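Local coordinates for programmed cell death 6-interacting protein (PDB 5WA1) that acts in multivesicular body biogenesis, membrane repair and cytokinesis, and here uses its Bro1 domain to bind a peptide of the ESCRT-III subunit CHMP4C, at residues L90-Q95 against S142-N147; V130-A133 against G138-K141; L222-D227 against A232-L237. All coordinates share one frame; numbering follows the deposited sequence.

Contact 1 of 3, residues L90-Q95 against S142-N147; sequences LRYYDQ and SCVLFN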
loop_
_atom_site.group_PDB
_atom_site.type_symbol
_atom_site.label_atom_id
_atom_site.label_comp_id
_atom_site.label_asym_id
_atom_site.label_seq_id
_atom_site.Cartn_x
_atom_site.Cartn_y
_atom_site.Cartn_z
ATOM N N LEU A 90 -7.597 -13.508 -2.708
ATOM C CA LEU A 90 -8.554 -12.752 -3.510
ATOM C C LEU A 90 -9.779 -13.594 -3.831
ATOM O O LEU A 90 -10.917 -13.117 -3.735
ATOM C CB LEU A 90 -7.896 -12.275 -4.799
ATOM C CG LEU A 90 -6.736 -11.301 -4.608
ATOM C CD1 LEU A 90 -6.137 -10.947 -5.955
ATOM C CD2 LEU A 90 -7.207 -10.067 -3.868
ATOM N N ARG A 91 -9.562 -14.852 -4.218
ATOM C CA ARG A 91 -10.680 -15.734 -4.521
ATOM C C ARG A 91 -11.573 -15.926 -3.302
ATOM O O ARG A 91 -12.806 -15.907 -3.416
ATOM C CB ARG A 91 -10.166 -17.080 -5.030
ATOM C CG ARG A 91 -11.286 -18.064 -5.350
ATOM C CD ARG A 91 -10.773 -19.485 -5.550
ATOM N NE ARG A 91 -11.873 -20.448 -5.539
ATOM C CZ ARG A 91 -11.719 -21.768 -5.515
ATOM N NH1 ARG A 91 -10.503 -22.300 -5.505
ATOM N NH2 ARG A 91 -12.785 -22.557 -5.499
ATOM N N TYR A 92 -10.973 -16.105 -2.123
ATOM C CA TYR A 92 -11.789 -16.318 -0.932
ATOM C C TYR A 92 -12.573 -15.060 -0.566
ATOM O O TYR A 92 -13.711 -15.162 -0.094
ATOM C CB TYR A 92 -10.910 -16.791 0.231
ATOM C CG TYR A 92 -11.652 -16.976 1.534
ATOM C CD1 TYR A 92 -12.632 -17.957 1.665
ATOM C CD2 TYR A 92 -11.382 -16.168 2.633
ATOM C CE1 TYR A 92 -13.321 -18.127 2.852
ATOM C CE2 TYR A 92 -12.070 -16.330 3.830
ATOM C CZ TYR A 92 -13.038 -17.311 3.932
ATOM O OH TYR A 92 -13.726 -17.484 5.110
ATOM N N TYR A 93 -12.006 -13.871 -0.802
ATOM C CA TYR A 93 -12.772 -12.645 -0.595
ATOM C C TYR A 93 -13.953 -12.561 -1.552
ATOM O O TYR A 93 -15.064 -12.201 -1.145
ATOM C CB TYR A 93 -11.875 -11.412 -0.757
ATOM C CG TYR A 93 -12.618 -10.119 -0.527
ATOM C CD1 TYR A 93 -12.899 -9.679 0.758
ATOM C CD2 TYR A 93 -13.054 -9.342 -1.597
ATOM C CE1 TYR A 93 -13.583 -8.498 0.978
ATOM C CE2 TYR A 93 -13.737 -8.153 -1.387
ATOM C CZ TYR A 93 -13.998 -7.738 -0.099
ATOM O OH TYR A 93 -14.682 -6.561 0.119
ATOM N N ASP A 94 -13.736 -12.888 -2.829
ATOM C CA ASP A 94 -14.838 -12.895 -3.786
ATOM C C ASP A 94 -15.932 -13.868 -3.363
ATOM O O ASP A 94 -17.123 -13.562 -3.482
ATOM C CB ASP A 94 -14.332 -13.259 -5.183
ATOM C CG ASP A 94 -13.558 -12.134 -5.844
ATOM O OD1 ASP A 94 -13.624 -10.988 -5.348
ATOM O OD2 ASP A 94 -12.892 -12.397 -6.868
ATOM N N GLN A 95 -15.547 -15.042 -2.863
ATOM C CA GLN A 95 -16.543 -16.056 -2.541
ATOM C C GLN A 95 -17.418 -15.613 -1.375
ATOM O O GLN A 95 -18.644 -15.759 -1.426
ATOM C CB GLN A 95 -15.855 -17.387 -2.243
ATOM C CG GLN A 95 -16.783 -18.594 -2.326
ATOM C CD GLN A 95 -17.489 -18.695 -3.662
ATOM O OE1 GLN A 95 -16.956 -19.256 -4.623
ATOM N NE2 GLN A 95 -18.700 -18.151 -3.731
ATOM N N SER A 142 -13.858 -8.067 6.141
ATOM C CA SER A 142 -12.944 -6.958 6.406
ATOM C C SER A 142 -11.542 -7.454 6.721
ATOM O O SER A 142 -10.553 -6.862 6.270
ATOM C CB SER A 142 -13.465 -6.106 7.564
ATOM O OG SER A 142 -14.630 -5.403 7.192
ATOM N N CYS A 143 -11.437 -8.515 7.520
ATOM C CA CYS A 143 -10.130 -9.047 7.882
ATOM C C CYS A 143 -9.478 -9.749 6.701
ATOM O O CYS A 143 -8.258 -9.666 6.524
ATOM C CB CYS A 143 -10.265 -10.012 9.060
ATOM S SG CYS A 143 -10.920 -9.261 10.556
ATOM N N VAL A 144 -10.270 -10.463 5.897
ATOM C CA VAL A 144 -9.724 -11.091 4.699
ATOM C C VAL A 144 -9.224 -10.032 3.725
ATOM O O VAL A 144 -8.136 -10.164 3.151
ATOM C CB VAL A 144 -10.771 -12.024 4.062
ATOM C CG1 VAL A 144 -10.380 -12.383 2.642
ATOM C CG2 VAL A 144 -10.897 -13.267 4.892
ATOM N N LEU A 145 -9.991 -8.957 3.532
ATOM C CA LEU A 145 -9.525 -7.905 2.633
ATOM C C LEU A 145 -8.273 -7.228 3.177
ATOM O O LEU A 145 -7.412 -6.803 2.399
ATOM C CB LEU A 145 -10.627 -6.870 2.389
ATOM C CG LEU A 145 -10.247 -5.796 1.357
ATOM C CD1 LEU A 145 -9.787 -6.447 0.056
ATOM C CD2 LEU A 145 -11.402 -4.820 1.113
ATOM N N PHE A 146 -8.154 -7.124 4.504
ATOM C CA PHE A 146 -6.926 -6.620 5.110
ATOM C C PHE A 146 -5.729 -7.464 4.700
ATOM O O PHE A 146 -4.666 -6.933 4.362
ATOM C CB PHE A 146 -7.065 -6.609 6.637
ATOM C CG PHE A 146 -5.904 -5.955 7.353
ATOM C CD1 PHE A 146 -4.751 -6.675 7.644
ATOM C CD2 PHE A 146 -5.977 -4.626 7.741
ATOM C CE1 PHE A 146 -3.686 -6.073 8.291
ATOM C CE2 PHE A 146 -4.919 -4.016 8.404
ATOM C CZ PHE A 146 -3.773 -4.740 8.678
ATOM N N ASN A 147 -5.876 -8.788 4.749
ATOM C CA ASN A 147 -4.757 -9.660 4.409
ATOM C C ASN A 147 -4.463 -9.639 2.917
ATOM O O ASN A 147 -3.306 -9.808 2.527
ATOM C CB ASN A 147 -5.031 -11.089 4.899
ATOM C CG ASN A 147 -4.774 -11.244 6.391
ATOM O OD1 ASN A 147 -4.620 -10.252 7.097
ATOM N ND2 ASN A 147 -4.723 -12.484 6.872
#
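Val144 presses both of its methyl groups onto a pair of neighbouring tyrosines, Tyr92 and Tyr93, where two nearly antiparallel helices of the Bro1 domain pack together. The segments 90-95 and 142-147 belong to helix 83-97 and helix 137-157; over these two segments the axes approach to 9.5 Å and run at 157° to each other. The principle illustrated is that a small branched side chain can sit between two large flat ones: Tyr93 and Val144 form the closest backbone approach, 6.3 Å between their CA atoms, and the rings extend beyond it to different sides. Val144 has CG1 anti to its backbone N (chi1 164°), which directs that methyl at Tyr93, with CG1 lying 3.8 Å from Tyr93 CB. The other methyl, CG2, meets the edge of the Tyr92 ring close to its plane, 3.4 Å from Tyr92 CE2, and the two side chains run about perpendicular to each other.

Tyr93 is engaged differently, since Leu145 covers one face of its ring. No hydrogen bond spans the two segments; their union is apolar, and all four touching residues are buried. The Tyr92 hydroxyl has its partner just outside the segments: it is hydrogen-bonded to Glu140 OE2, one turn before Val144 on helix 137-157, so the ring is held at its far end as well as along its edge. Helix 164-191 closes the Tyr93 side, with His183 touching both Tyr93 and Leu145, while Trp116 of strand 114-117 lies against Val144. Over the centre of the Tyr93 ring stands Leu145 CD1, 4.3 Å above the plane, while Leu145 CB approaches Tyr93 CE1 to 3.7 Å.

Contact 2 of 3, residues V130-A133 against G138-K141; sequences VKLA and GYEK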
loop_
_atom_site.group_PDB
_atom_site.type_symbol
_atom_site.label_atom_id
_atom_site.label_comp_id
_atom_site.label_asym_id
_atom_site.label_seq_id
_atom_site.Cartn_x
_atom_site.Cartn_y
_atom_site.Cartn_z
ATOM N N VAL A 130 -4.216 -9.657 21.594
ATOM C CA VAL A 130 -5.358 -8.806 21.283
ATOM C C VAL A 130 -6.146 -9.505 20.182
ATOM O O VAL A 130 -5.768 -9.473 19.006
ATOM C CB VAL A 130 -4.922 -7.395 20.876
ATOM C CG1 VAL A 130 -6.139 -6.535 20.560
ATOM C CG2 VAL A 130 -4.101 -6.763 21.989
ATOM N N LYS A 131 -7.244 -10.148 20.573
ATOM C CA LYS A 131 -8.104 -10.905 19.680
ATOM C C LYS A 131 -9.510 -10.322 19.699
ATOM O O LYS A 131 -9.911 -9.643 20.650
ATOM C CB LYS A 131 -8.161 -12.385 20.085
ATOM C CG LYS A 131 -6.839 -13.127 20.013
ATOM C CD LYS A 131 -7.015 -14.575 20.456
ATOM C CE LYS A 131 -5.758 -15.400 20.217
ATOM N NZ LYS A 131 -5.940 -16.821 20.626
ATOM N N LEU A 132 -10.261 -10.599 18.636
ATOM C CA LEU A 132 -11.679 -10.252 18.583
ATOM C C LEU A 132 -12.436 -11.348 17.846
ATOM O O LEU A 132 -12.038 -11.752 16.749
ATOM C CB LEU A 132 -11.894 -8.899 17.897
ATOM C CG LEU A 132 -13.351 -8.536 17.588
ATOM C CD1 LEU A 132 -14.208 -8.535 18.857
ATOM C CD2 LEU A 132 -13.433 -7.196 16.868
ATOM N N ALA A 133 -13.529 -11.817 18.444
ATOM C CA ALA A 133 -14.370 -12.845 17.849
ATOM C C ALA A 133 -15.765 -12.285 17.625
ATOM O O ALA A 133 -16.375 -11.744 18.552
ATOM C CB ALA A 133 -14.430 -14.089 18.736
ATOM N N GLY A 138 -19.469 -9.669 7.695
ATOM C CA GLY A 138 -18.801 -8.405 7.435
ATOM C C GLY A 138 -17.451 -8.304 8.117
ATOM O O GLY A 138 -16.507 -7.730 7.568
ATOM N N TYR A 139 -17.343 -8.861 9.325
ATOM C CA TYR A 139 -16.058 -8.911 10.017
ATOM C C TYR A 139 -15.068 -9.786 9.260
ATOM O O TYR A 139 -13.903 -9.412 9.080
ATOM C CB TYR A 139 -16.260 -9.435 11.440
ATOM C CG TYR A 139 -15.007 -9.509 12.297
ATOM C CD1 TYR A 139 -14.111 -8.449 12.358
ATOM C CD2 TYR A 139 -14.754 -10.631 13.085
ATOM C CE1 TYR A 139 -12.976 -8.514 13.162
ATOM C CE2 TYR A 139 -13.629 -10.706 13.890
ATOM C CZ TYR A 139 -12.743 -9.648 13.924
ATOM O OH TYR A 139 -11.628 -9.734 14.733
ATOM N N GLU A 140 -15.517 -10.963 8.814
ATOM C CA GLU A 140 -14.638 -11.857 8.068
ATOM C C GLU A 140 -14.171 -11.203 6.774
ATOM O O GLU A 140 -12.971 -11.193 6.473
ATOM C CB GLU A 140 -15.355 -13.182 7.788
ATOM C CG GLU A 140 -14.583 -14.131 6.886
ATOM C CD GLU A 140 -13.569 -14.984 7.632
ATOM O OE1 GLU A 140 -13.225 -14.657 8.790
ATOM O OE2 GLU A 140 -13.122 -16.002 7.054
ATOM N N LYS A 141 -15.108 -10.644 5.998
ATOM C CA LYS A 141 -14.752 -9.896 4.791
ATOM C C LYS A 141 -13.681 -8.847 5.069
ATOM O O LYS A 141 -12.710 -8.712 4.310
ATOM C CB LYS A 141 -15.990 -9.208 4.209
ATOM C CG LYS A 141 -17.012 -10.116 3.557
ATOM C CD LYS A 141 -18.331 -9.377 3.349
ATOM C CE LYS A 141 -18.118 -8.022 2.682
ATOM N NZ LYS A 141 -19.362 -7.196 2.707
#
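A tight strand-to-helix connection, in which strand 131-134 leads almost directly into helix 137-157, brings Leu132 up against Tyr139 in the first turn of the helix. The phenol hydroxyl of Tyr139 donates a hydrogen bond to the backbone carbonyl of Leu132, with OH 2.9 Å from O. The approach is bent and comes from above the carbonyl plane: the C=O...donor angle is 116°, and the donor lies 47° out of that plane. Seen from the tyrosine, Leu132 O sits at the edge of the Tyr139 ring, near its plane. With CG anti to the backbone N (chi1 -179°), the ring is aimed so that its hydroxyl arrives at the strand.

Within the Bro1 domain this strand pairs with strand 114-117 in a small antiparallel sheet, Leu132 sharing backbone hydrogen bonds with Trp116. The same Trp116 meets the Tyr139 ring edge-to-face, so the tyrosine is held both at its hydroxyl and through its ring. The side chain of Leu132 adds an apolar component to the polar one. Its CB lies 3.3 Å from Tyr139 OH, and its CG is 3.9 Å from Tyr139 CZ, placing the leucine alongside the phenol end of the ring as the two side chains cross at a slant. Leu132 CD2 reaches a little farther along the ring, to 4.0 Å from Tyr139 CE1. The loop residues Arg194 and Thr197 also touch Leu132.

Contact 3 of 3, residues L222-D227 against A232-L237; sequences LKATRD and AIIAKL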
loop_
_atom_site.group_PDB
_atom_site.type_symbol
_atom_site.label_atom_id
_atom_site.label_comp_id
_atom_site.label_asym_id
_atom_site.label_seq_id
_atom_site.Cartn_x
_atom_site.Cartn_y
_atom_site.Cartn_z
ATOM N N LEU A 222 10.748 6.024 -9.596
ATOM C CA LEU A 222 11.855 5.133 -9.937
ATOM C C LEU A 222 11.773 4.683 -11.390
ATOM O O LEU A 222 12.799 4.565 -12.078
ATOM C CB LEU A 222 11.865 3.927 -8.996
ATOM C CG LEU A 222 12.179 4.263 -7.533
ATOM C CD1 LEU A 222 12.004 3.035 -6.662
ATOM C CD2 LEU A 222 13.595 4.807 -7.405
ATOM N N LYS A 223 10.557 4.441 -11.880
ATOM C CA LYS A 223 10.366 4.093 -13.284
ATOM C C LYS A 223 10.812 5.231 -14.196
ATOM O O LYS A 223 11.506 5.013 -15.196
ATOM C CB LYS A 223 8.897 3.749 -13.525
ATOM C CG LYS A 223 8.446 3.777 -14.972
ATOM C CD LYS A 223 8.924 2.563 -15.707
ATOM C CE LYS A 223 8.257 2.441 -17.064
ATOM N NZ LYS A 223 9.122 1.645 -17.960
ATOM N N ALA A 224 10.411 6.460 -13.867
ATOM C CA ALA A 224 10.801 7.601 -14.689
ATOM C C ALA A 224 12.313 7.785 -14.696
ATOM O O ALA A 224 12.911 8.068 -15.746
ATOM C CB ALA A 224 10.103 8.865 -14.189
ATOM N N THR A 225 12.950 7.619 -13.536
ATOM C CA THR A 225 14.401 7.755 -13.460
ATOM C C THR A 225 15.090 6.684 -14.284
ATOM O O THR A 225 16.062 6.961 -14.996
ATOM C CB THR A 225 14.867 7.677 -12.005
ATOM O OG1 THR A 225 14.275 8.743 -11.261
ATOM C CG2 THR A 225 16.379 7.809 -11.927
ATOM N N ARG A 226 14.586 5.451 -14.209
ATOM C CA ARG A 226 15.211 4.338 -14.907
ATOM C C ARG A 226 15.104 4.502 -16.419
ATOM O O ARG A 226 16.063 4.232 -17.150
ATOM C CB ARG A 226 14.564 3.029 -14.445
ATOM C CG ARG A 226 15.194 1.786 -15.024
ATOM C CD ARG A 226 14.707 0.543 -14.300
ATOM N NE ARG A 226 15.457 -0.634 -14.724
ATOM C CZ ARG A 226 15.158 -1.368 -15.790
ATOM N NH1 ARG A 226 14.120 -1.049 -16.554
ATOM N NH2 ARG A 226 15.904 -2.416 -16.100
ATOM N N ASP A 227 13.948 4.959 -16.902
ATOM C CA ASP A 227 13.707 5.213 -18.315
ATOM C C ASP A 227 14.325 6.520 -18.803
ATOM O O ASP A 227 14.151 6.864 -19.978
ATOM C CB ASP A 227 12.202 5.228 -18.592
ATOM C CG ASP A 227 11.573 3.847 -18.497
ATOM O OD1 ASP A 227 12.253 2.901 -18.043
ATOM O OD2 ASP A 227 10.397 3.706 -18.895
ATOM N N ALA A 232 12.390 17.607 -15.716
ATOM C CA ALA A 232 11.203 18.350 -15.289
ATOM C C ALA A 232 10.107 17.412 -14.791
ATOM O O ALA A 232 9.433 17.699 -13.793
ATOM C CB ALA A 232 10.671 19.201 -16.439
ATOM N N ILE A 233 9.908 16.295 -15.483
ATOM C CA ILE A 233 8.856 15.359 -15.106
ATOM C C ILE A 233 9.247 14.598 -13.851
ATOM O O ILE A 233 8.428 14.397 -12.944
ATOM C CB ILE A 233 8.567 14.411 -16.282
ATOM C CG1 ILE A 233 7.911 15.185 -17.424
ATOM C CG2 ILE A 233 7.734 13.216 -15.829
ATOM C CD1 ILE A 233 6.706 15.983 -16.993
ATOM N N ILE A 234 10.502 14.154 -13.780
ATOM C CA ILE A 234 10.969 13.434 -12.602
ATOM C C ILE A 234 10.810 14.290 -11.350
ATOM O O ILE A 234 10.451 13.786 -10.280
ATOM C CB ILE A 234 12.422 12.977 -12.815
ATOM C CG1 ILE A 234 12.468 11.934 -13.947
ATOM C CG2 ILE A 234 12.999 12.398 -11.537
ATOM C CD1 ILE A 234 13.872 11.486 -14.311
ATOM N N ALA A 235 11.036 15.600 -11.471
ATOM C CA ALA A 235 10.912 16.479 -10.312
ATOM C C ALA A 235 9.466 16.565 -9.835
ATOM O O ALA A 235 9.205 16.544 -8.628
ATOM C CB ALA A 235 11.465 17.875 -10.643
ATOM N N LYS A 236 8.514 16.656 -10.765
ATOM C CA LYS A 236 7.103 16.701 -10.392
ATOM C C LYS A 236 6.608 15.373 -9.811
ATOM O O LYS A 236 5.739 15.377 -8.930
ATOM C CB LYS A 236 6.262 17.093 -11.609
ATOM C CG LYS A 236 6.514 18.516 -12.082
ATOM C CD LYS A 236 5.656 18.862 -13.283
ATOM C CE LYS A 236 5.962 20.260 -13.780
ATOM N NZ LYS A 236 5.212 20.592 -15.021
ATOM N N LEU A 237 7.125 14.239 -10.287
ATOM C CA LEU A 237 6.754 12.955 -9.675
ATOM C C LEU A 237 7.314 12.839 -8.262
ATOM O O LEU A 237 6.618 12.388 -7.342
ATOM C CB LEU A 237 7.263 11.801 -10.533
ATOM C CG LEU A 237 6.683 11.663 -11.948
ATOM C CD1 LEU A 237 7.435 10.608 -12.724
ATOM C CD2 LEU A 237 5.221 11.296 -11.880
#
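Ala224 and Leu237 make the tight part of this contact, the methyl CB of Ala224 lying 3.5 Å from Leu237 CD1, whereas Thr225 closes the partly exposed side more loosely. Ile234 serves both. Its CG1 comes within 3.9 Å of Ala224 CB, and CD1 reaches past it to lie 3.8 Å from the carbonyl oxygen Ala224 O. The extended outer chain of Ile234, with CD1 anti to CA (chi2 176°), carries this terminal methyl over the backbone of the opposite helix. On the looser side, Thr225 OG1 is 3.9 Å from Ile234 CG2, a distance of mere packing; the hydroxyl is hydrogen-bonded to Phe221 O, one turn back in its own helix.

These segments form a helical hairpin: helix 202-226 ends, a short turn follows, and helix 231-252 returns; over the segments the axes run nearly antiparallel, at 164° and 9.6 Å. The small Ala224 sits at the closest backbone approach, 6.2 Å between its CA and that of Ile234. Both segments fall in the region that binds CHMP4 proteins, and the bound peptide packs on Lys223, Ile233 and Leu237, with an aromatic side chain of the peptide in a cation-pi contact with Lys223. The Lys223 ammonium is also paired with two carboxylates, those of Asp164 and Asp227, with NZ 2.6 Å from Asp227 OD2 on the syn side, 20° out of the carboxylate plane.

Overall arrangement
Contacts 1 and 2 share helix 137-157, their centres 12 Å apart, and touch each other, Tyr93 packing on the Lys141 backbone, whereas contact 3 lies on the opposite side of the chain's centre, about 34 Å from contact 1 between centres. Contact 1 joins helices distant in sequence and is wholly buried, its chemistry apolar and aromatic. Contact 2, partly buried, ties a strand to the helix that follows it and is the one contact with a hydrogen bond across its segments. Contact 3, largely buried with Thr225 at its partly exposed rim, again packs antiparallel helices, but sequence neighbours, with aliphatic side chains and without aromatic rings of its own; the bound peptide lies beside it.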